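Local coordinates for hypoxanthine-guanine-xanthine phosphoribosyltransferase (Tritrichomonas foetus, PDB 1HGX), which catalyses the salvage of guanine, hypoxanthine and xanthine to GMP, IMP and XMP, transferring 5-phosphoribose from phosphoribosyl diphosphate with the help of magnesium, at residues F51-L56 / P66-C71; Y156-G161 / N166-L171. All blocks are in the same frame, centred on the assembly; numbering follows the deposited sequence.

Contact 1. Residues F51-L56 / P66-C71; sequences FFYTDL and PDYIIC
Y53 on helix 50-57 reaches across to P66 and Y68 on strand 65-72, within the beta-alpha-beta crossover (strand 41-45, helix 50-57, strand 65-72) of the type I phosphoribosyltransferase core. Over these segments helix and strand run nearly antiparallel, at 176°, with their axes 11.8 Å apart, a separation spanned by the long tyrosine side chain. Y53 holds CG anti to its own backbone N (chi1 -177°), which sends the ring outward from the helix. Its end settles over the start of the strand: OH lies 3.1 Å from P66 CB and 3.3 Å from P66 CA, and P66 CB sits at the edge of the ring, near its plane. Y53 OH also forms a hydrogen bond with M42 O of strand 41-45, so the hydroxyl is satisfied in this buried spot while tying the helix to the neighbouring parallel strand. Y68 puts CG anti to its carbonyl carbon and beside the backbone N, and its ring end swings back toward the helix. The two tyrosine side chains cross at about a right angle, with centroids 5.7 Å apart and planes at 68°, an oblique pair. On the strand's next residue back, D67 OD1 accepts the backbone N-H of Y68 at 2.8 Å. Beyond Y53 the helix faces the dimer partner, where T54 OG1 hydrogen-bonds T54 OG1 of the second subunit. Y53 CE2 is the touching atom between the tyrosines, 3.8 Å from Y68 CE2 and 3.5 Å from Y68 OH, which lies at the edge of the Y53 ring, near its plane.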
loop_
_atom_site.group_PDB
_atom_site.type_symbol
_atom_site.label_atom_id
_atom_site.label_comp_id
_atom_site.label_asym_id
_atom_site.label_seq_id
_atom_site.Cartn_x
_atom_site.Cartn_y
_atom_site.Cartn_z
ATOM N N PHE A 51 3.037 4.586 0.459
ATOM C CA PHE A 51 3.433 4.865 1.836
ATOM C C PHE A 51 2.517 5.935 2.392
ATOM O O PHE A 51 1.918 5.761 3.443
ATOM C CB PHE A 51 4.887 5.334 1.903
ATOM C CG PHE A 51 5.887 4.236 1.678
ATOM C CD1 PHE A 51 5.862 3.477 0.516
ATOM C CD2 PHE A 51 6.850 3.955 2.633
ATOM C CE1 PHE A 51 6.783 2.446 0.305
ATOM C CE2 PHE A 51 7.777 2.925 2.431
ATOM C CZ PHE A 51 7.738 2.171 1.261
ATOM N N PHE A 52 2.414 7.034 1.655
ATOM C CA PHE A 52 1.569 8.171 1.991
ATOM C C PHE A 52 0.124 7.710 2.161
ATOM O O PHE A 52 -0.550 8.093 3.121
ATOM C CB PHE A 52 1.660 9.187 0.849
ATOM C CG PHE A 52 0.721 10.353 0.967
ATOM C CD1 PHE A 52 0.584 11.047 2.167
ATOM C CD2 PHE A 52 0.015 10.799 -0.152
ATOM C CE1 PHE A 52 -0.227 12.185 2.250
ATOM C CE2 PHE A 52 -0.804 11.940 -0.085
ATOM C CZ PHE A 52 -0.926 12.632 1.117
ATOM N N TYR A 53 -0.327 6.870 1.232
ATOM C CA TYR A 53 -1.695 6.339 1.213
ATOM C C TYR A 53 -2.035 5.530 2.463
ATOM O O TYR A 53 -3.042 5.803 3.130
ATOM C CB TYR A 53 -1.899 5.474 -0.034
ATOM C CG TYR A 53 -3.299 4.911 -0.217
ATOM C CD1 TYR A 53 -4.325 5.698 -0.740
ATOM C CD2 TYR A 53 -3.576 3.567 0.057
ATOM C CE1 TYR A 53 -5.593 5.161 -0.997
ATOM C CE2 TYR A 53 -4.841 3.022 -0.198
ATOM C CZ TYR A 53 -5.841 3.824 -0.726
ATOM O OH TYR A 53 -7.085 3.283 -0.994
ATOM N N THR A 54 -1.218 4.532 2.782
ATOM C CA THR A 54 -1.491 3.725 3.962
ATOM C C THR A 54 -1.401 4.543 5.251
ATOM O O THR A 54 -2.167 4.308 6.187
ATOM C CB THR A 54 -0.568 2.506 4.042
ATOM O OG1 THR A 54 0.789 2.946 4.101
ATOM C CG2 THR A 54 -0.764 1.611 2.819
ATOM N N ASP A 55 -0.478 5.502 5.307
ATOM C CA ASP A 55 -0.350 6.336 6.506
ATOM C C ASP A 55 -1.591 7.190 6.719
ATOM O O ASP A 55 -2.032 7.380 7.858
ATOM C CB ASP A 55 0.906 7.208 6.452
ATOM C CG ASP A 55 2.152 6.465 6.929
ATOM O OD1 ASP A 55 2.022 5.364 7.507
ATOM O OD2 ASP A 55 3.270 6.979 6.727
ATOM N N LEU A 56 -2.169 7.671 5.622
ATOM C CA LEU A 56 -3.384 8.472 5.671
ATOM C C LEU A 56 -4.540 7.612 6.164
ATOM O O LEU A 56 -5.297 8.028 7.051
ATOM C CB LEU A 56 -3.761 9.000 4.282
ATOM C CG LEU A 56 -3.226 10.332 3.759
ATOM C CD1 LEU A 56 -3.822 10.539 2.375
ATOM C CD2 LEU A 56 -3.606 11.503 4.676
ATOM N N PRO A 66 -11.044 1.261 -0.670
ATOM C CA PRO A 66 -9.774 1.467 -1.360
ATOM C C PRO A 66 -9.784 0.879 -2.766
ATOM O O PRO A 66 -10.504 -0.080 -3.045
ATOM C CB PRO A 66 -8.768 0.698 -0.484
ATOM C CG PRO A 66 -9.435 0.591 0.844
ATOM C CD PRO A 66 -10.878 0.325 0.449
ATOM N N ASP A 67 -9.011 1.491 -3.655
ATOM C CA ASP A 67 -8.859 0.995 -5.009
ATOM C C ASP A 67 -7.479 1.446 -5.463
ATOM O O ASP A 67 -6.894 2.363 -4.886
ATOM C CB ASP A 67 -9.957 1.492 -5.940
ATOM C CG ASP A 67 -10.232 0.515 -7.084
ATOM O OD1 ASP A 67 -9.351 -0.305 -7.441
ATOM O OD2 ASP A 67 -11.350 0.562 -7.630
ATOM N N TYR A 68 -6.949 0.783 -6.479
ATOM C CA TYR A 68 -5.601 1.066 -6.946
ATOM C C TYR A 68 -5.506 1.158 -8.438
ATOM O O TYR A 68 -6.237 0.482 -9.155
ATOM C CB TYR A 68 -4.670 -0.052 -6.474
ATOM C CG TYR A 68 -4.725 -0.245 -4.983
ATOM C CD1 TYR A 68 -5.716 -1.034 -4.404
ATOM C CD2 TYR A 68 -3.848 0.439 -4.148
ATOM C CE1 TYR A 68 -5.839 -1.122 -3.027
ATOM C CE2 TYR A 68 -3.959 0.359 -2.772
ATOM C CZ TYR A 68 -4.960 -0.419 -2.218
ATOM O OH TYR A 68 -5.110 -0.456 -0.854
ATOM N N ILE A 69 -4.563 1.960 -8.899
ATOM C CA ILE A 69 -4.353 2.116 -10.321
ATOM C C ILE A 69 -2.852 2.185 -10.621
ATOM O O ILE A 69 -2.057 2.680 -9.816
ATOM C CB ILE A 69 -5.108 3.371 -10.861
ATOM C CG1 ILE A 69 -5.230 3.301 -12.385
ATOM C CG2 ILE A 69 -4.399 4.660 -10.439
ATOM C CD1 ILE A 69 -6.193 4.317 -12.967
ATOM N N ILE A 70 -2.466 1.566 -11.730
ATOM C CA ILE A 70 -1.086 1.568 -12.180
ATOM C C ILE A 70 -1.148 2.128 -13.601
ATOM O O ILE A 70 -1.783 1.541 -14.485
ATOM C CB ILE A 70 -0.494 0.141 -12.200
ATOM C CG1 ILE A 70 -0.558 -0.471 -10.797
ATOM C CG2 ILE A 70 0.951 0.183 -12.680
ATOM C CD1 ILE A 70 -0.190 -1.925 -10.746
ATOM N N CYS A 71 -0.521 3.276 -13.809
ATOM C CA CYS A 71 -0.529 3.922 -15.111
ATOM C C CYS A 71 0.732 4.747 -15.309
ATOM O O CYS A 71 1.531 4.885 -14.387
ATOM C CB CYS A 71 -1.756 4.824 -15.218
ATOM S SG CYS A 71 -1.835 6.063 -13.928
#

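Contact 2. Residues Y156-G161 / N166-L171; sequences YIIGYG and NKYRNL. With 5GP (guanosine-5'-monophosphate), chain C.
Y160 and G161 are bonded through their backbone to the type I beta turn Y168-L171, closing a loop of the hood, the small antiparallel sheet that carries the purine-binding strand 157-158. Two hydrogen bonds join the main chains: Y160 N to L171 O at 2.9 Å, bent to 142°, and G161 N to R169 O at 2.9 Å, straighter at 163° and directed at a carbonyl lone pair. Beside them G159 CA directs a C-H at Y168 O, and L171 CB rests on the same glycine carbon. Apolar contact centres on I158, whose CG1 is pressed to 3.4 Å from Y168 CB while CG2 touches L171 CD2 more loosely; Y168 OH is held by D9. The bonds to the ligand come from I157, the residue before I158. I157 N gives its proton to O6 of the GMP guanine at 2.7 Å, and I157 O takes that of the base N1 at 2.9 Å, an exchange that reads the 6-oxopurine. The Y156 ring covers the base, with N1 above one face, offset toward the rim. Among polar side chains, R169 runs extended from CG to NE, and its NH2 meets N166 OD1 in the guanidinium plane at 2.8 Å. A water bridges the segments, accepting from R169 NE at 2.7 Å and donating to G161 O at 2.7 Å.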
loop_
_atom_site.group_PDB
_atom_site.type_symbol
_atom_site.label_atom_id
_atom_site.label_comp_id
_atom_site.label_asym_id
_atom_site.label_seq_id
_atom_site.Cartn_x
_atom_site.Cartn_y
_atom_site.Cartn_z
ATOM N N TYR A 156 15.309 16.185 -8.021
ATOM C CA TYR A 156 14.814 14.816 -8.014
ATOM C C TYR A 156 14.616 14.398 -6.575
ATOM O O TYR A 156 15.575 14.272 -5.820
ATOM C CB TYR A 156 15.770 13.841 -8.707
ATOM C CG TYR A 156 15.101 12.507 -8.981
ATOM C CD1 TYR A 156 14.254 12.352 -10.076
ATOM C CD2 TYR A 156 15.260 11.426 -8.113
ATOM C CE1 TYR A 156 13.578 11.169 -10.295
ATOM C CE2 TYR A 156 14.584 10.231 -8.329
ATOM C CZ TYR A 156 13.749 10.113 -9.421
ATOM O OH TYR A 156 13.076 8.939 -9.647
ATOM N N ILE A 157 13.355 14.225 -6.208
ATOM C CA ILE A 157 12.964 13.846 -4.863
ATOM C C ILE A 157 13.095 12.344 -4.624
ATOM O O ILE A 157 12.692 11.513 -5.455
ATOM C CB ILE A 157 11.525 14.363 -4.555
ATOM C CG1 ILE A 157 11.472 15.879 -4.780
ATOM C CG2 ILE A 157 11.093 14.008 -3.136
ATOM C CD1 ILE A 157 12.576 16.669 -4.052
ATOM N N ILE A 158 13.592 12.012 -3.441
ATOM C CA ILE A 158 13.826 10.635 -3.054
ATOM C C ILE A 158 13.347 10.389 -1.607
ATOM O O ILE A 158 13.248 11.335 -0.819
ATOM C CB ILE A 158 15.355 10.334 -3.255
ATOM C CG1 ILE A 158 15.537 8.981 -3.912
ATOM C CG2 ILE A 158 16.166 10.506 -1.975
ATOM C CD1 ILE A 158 14.942 8.924 -5.280
ATOM N N GLY A 159 12.950 9.150 -1.299
ATOM C CA GLY A 159 12.515 8.807 0.051
ATOM C C GLY A 159 11.018 8.718 0.301
ATOM O O GLY A 159 10.205 9.251 -0.463
ATOM N N TYR A 160 10.653 7.998 1.356
ATOM C CA TYR A 160 9.256 7.825 1.753
ATOM C C TYR A 160 8.370 7.443 0.565
ATOM O O TYR A 160 7.373 8.108 0.268
ATOM C CB TYR A 160 8.749 9.115 2.420
ATOM C CG TYR A 160 7.394 8.974 3.072
ATOM C CD1 TYR A 160 7.196 8.085 4.130
ATOM C CD2 TYR A 160 6.300 9.718 2.618
ATOM C CE1 TYR A 160 5.934 7.944 4.722
ATOM C CE2 TYR A 160 5.049 9.583 3.199
ATOM C CZ TYR A 160 4.875 8.697 4.245
ATOM O OH TYR A 160 3.635 8.591 4.818
ATOM N N GLY A 161 8.741 6.368 -0.115
ATOM C CA GLY A 161 7.983 5.938 -1.269
ATOM C C GLY A 161 8.612 6.345 -2.592
ATOM O O GLY A 161 8.427 5.646 -3.591
ATOM N N ASN A 166 14.621 1.777 -8.349
ATOM C CA ASN A 166 14.134 0.824 -7.357
ATOM C C ASN A 166 14.835 0.888 -6.010
ATOM O O ASN A 166 14.836 -0.084 -5.257
ATOM C CB ASN A 166 14.184 -0.601 -7.916
ATOM C CG ASN A 166 13.030 -0.898 -8.849
ATOM O OD1 ASN A 166 11.893 -0.490 -8.599
ATOM N ND2 ASN A 166 13.311 -1.618 -9.931
ATOM N N LYS A 167 15.437 2.035 -5.714
ATOM C CA LYS A 167 16.117 2.247 -4.440
ATOM C C LYS A 167 15.594 3.511 -3.743
ATOM O O LYS A 167 14.936 4.353 -4.365
ATOM C CB LYS A 167 17.634 2.379 -4.646
ATOM C CG LYS A 167 18.284 1.171 -5.300
ATOM C CD LYS A 167 19.805 1.253 -5.292
ATOM C CE LYS A 167 20.321 2.404 -6.142
ATOM N NZ LYS A 167 19.955 2.250 -7.579
ATOM N N TYR A 168 15.856 3.601 -2.440
ATOM C CA TYR A 168 15.500 4.752 -1.602
ATOM C C TYR A 168 14.067 4.915 -1.074
ATOM O O TYR A 168 13.799 5.848 -0.326
ATOM C CB TYR A 168 15.957 6.053 -2.279
ATOM C CG TYR A 168 17.373 6.006 -2.838
ATOM C CD1 TYR A 168 18.469 5.737 -2.022
ATOM C CD2 TYR A 168 17.609 6.249 -4.184
ATOM C CE1 TYR A 168 19.769 5.718 -2.538
ATOM C CE2 TYR A 168 18.898 6.232 -4.710
ATOM C CZ TYR A 168 19.970 5.972 -3.885
ATOM O OH TYR A 168 21.241 5.997 -4.417
ATOM N N ARG A 169 13.161 4.006 -1.423
ATOM C CA ARG A 169 11.768 4.078 -0.958
ATOM C C ARG A 169 11.650 4.032 0.546
ATOM O O ARG A 169 10.751 4.633 1.119
ATOM C CB ARG A 169 10.959 2.878 -1.442
ATOM C CG ARG A 169 10.741 2.781 -2.898
ATOM C CD ARG A 169 9.799 1.630 -3.175
ATOM N NE ARG A 169 9.625 1.484 -4.608
ATOM C CZ ARG A 169 10.432 0.769 -5.379
ATOM N NH1 ARG A 169 11.458 0.118 -4.847
ATOM N NH2 ARG A 169 10.244 0.755 -6.689
ATOM N N ASN A 170 12.492 3.208 1.154
ATOM C CA ASN A 170 12.498 2.988 2.599
ATOM C C ASN A 170 12.964 4.148 3.477
ATOM O O ASN A 170 12.749 4.123 4.689
ATOM C CB ASN A 170 13.330 1.744 2.929
ATOM C CG ASN A 170 14.795 1.914 2.567
ATOM O OD1 ASN A 170 15.150 1.965 1.389
ATOM N ND2 ASN A 170 15.647 2.009 3.570
ATOM N N LEU A 171 13.629 5.142 2.891
ATOM C CA LEU A 171 14.103 6.292 3.661
ATOM C C LEU A 171 12.940 6.938 4.397
ATOM O O LEU A 171 11.884 7.171 3.812
ATOM C CB LEU A 171 14.756 7.320 2.741
ATOM C CG LEU A 171 16.256 7.155 2.511
ATOM C CD1 LEU A 171 16.641 5.694 2.363
ATOM C CD2 LEU A 171 16.649 7.940 1.295
HETATM P P 5GP C . 4.220 14.663 -14.384
HETATM O O1P 5GP C . 3.491 15.495 -13.402
HETATM O O2P 5GP C . 3.324 13.937 -15.286
HETATM O O3P 5GP C . 5.282 15.437 -15.053
HETATM O "O5'" 5GP C . 5.074 13.673 -13.535
HETATM C "C5'" 5GP C . 4.662 13.051 -12.325
HETATM C "C4'" 5GP C . 5.125 11.650 -12.357
HETATM O "O4'" 5GP C . 6.556 11.522 -12.339
HETATM C "C3'" 5GP C . 4.614 10.878 -11.180
HETATM O "O3'" 5GP C . 4.565 9.525 -11.620
HETATM C "C2'" 5GP C . 5.749 11.046 -10.247
HETATM O "O2'" 5GP C . 5.753 9.994 -9.296
HETATM C "C1'" 5GP C . 7.022 11.012 -11.095
HETATM N N9 5GP C . 8.046 11.974 -10.531
HETATM C C8 5GP C . 8.070 13.348 -10.718
HETATM N N7 5GP C . 9.029 13.963 -10.071
HETATM C C5 5GP C . 9.698 12.952 -9.377
HETATM C C6 5GP C . 10.750 13.060 -8.412
HETATM O O6 5GP C . 11.398 14.064 -8.118
HETATM N N1 5GP C . 11.020 11.856 -7.776
HETATM C C2 5GP C . 10.362 10.659 -8.045
HETATM N N2 5GP C . 10.822 9.566 -7.432
HETATM N N3 5GP C . 9.389 10.539 -8.982
HETATM C C4 5GP C . 9.076 11.733 -9.595
HETATM O O HOH W 1 8.397 3.746 -5.495
#

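In the fold
From the N terminus the chain passes through strand 10-15, helix 17-35 and strand 41-45 before contact 1 closes the short link from helix 50-57 to strand 65-72 in the core sheet. It then crosses the unmodelled residues 74-82 and the rest of that sheet, and contact 2 closes the short loop of residues 162-165 between strand 157-158 and strand 174-177. The two lie in series, neither enclosing the other. They nevertheless touch, D55 OD2 to Y160 OH at 2.5 Å (probably a hydrogen bond) and F51 CE2 against R169 O, joining core to hood. Across the dimer, P66 packs on R169 of the second subunit.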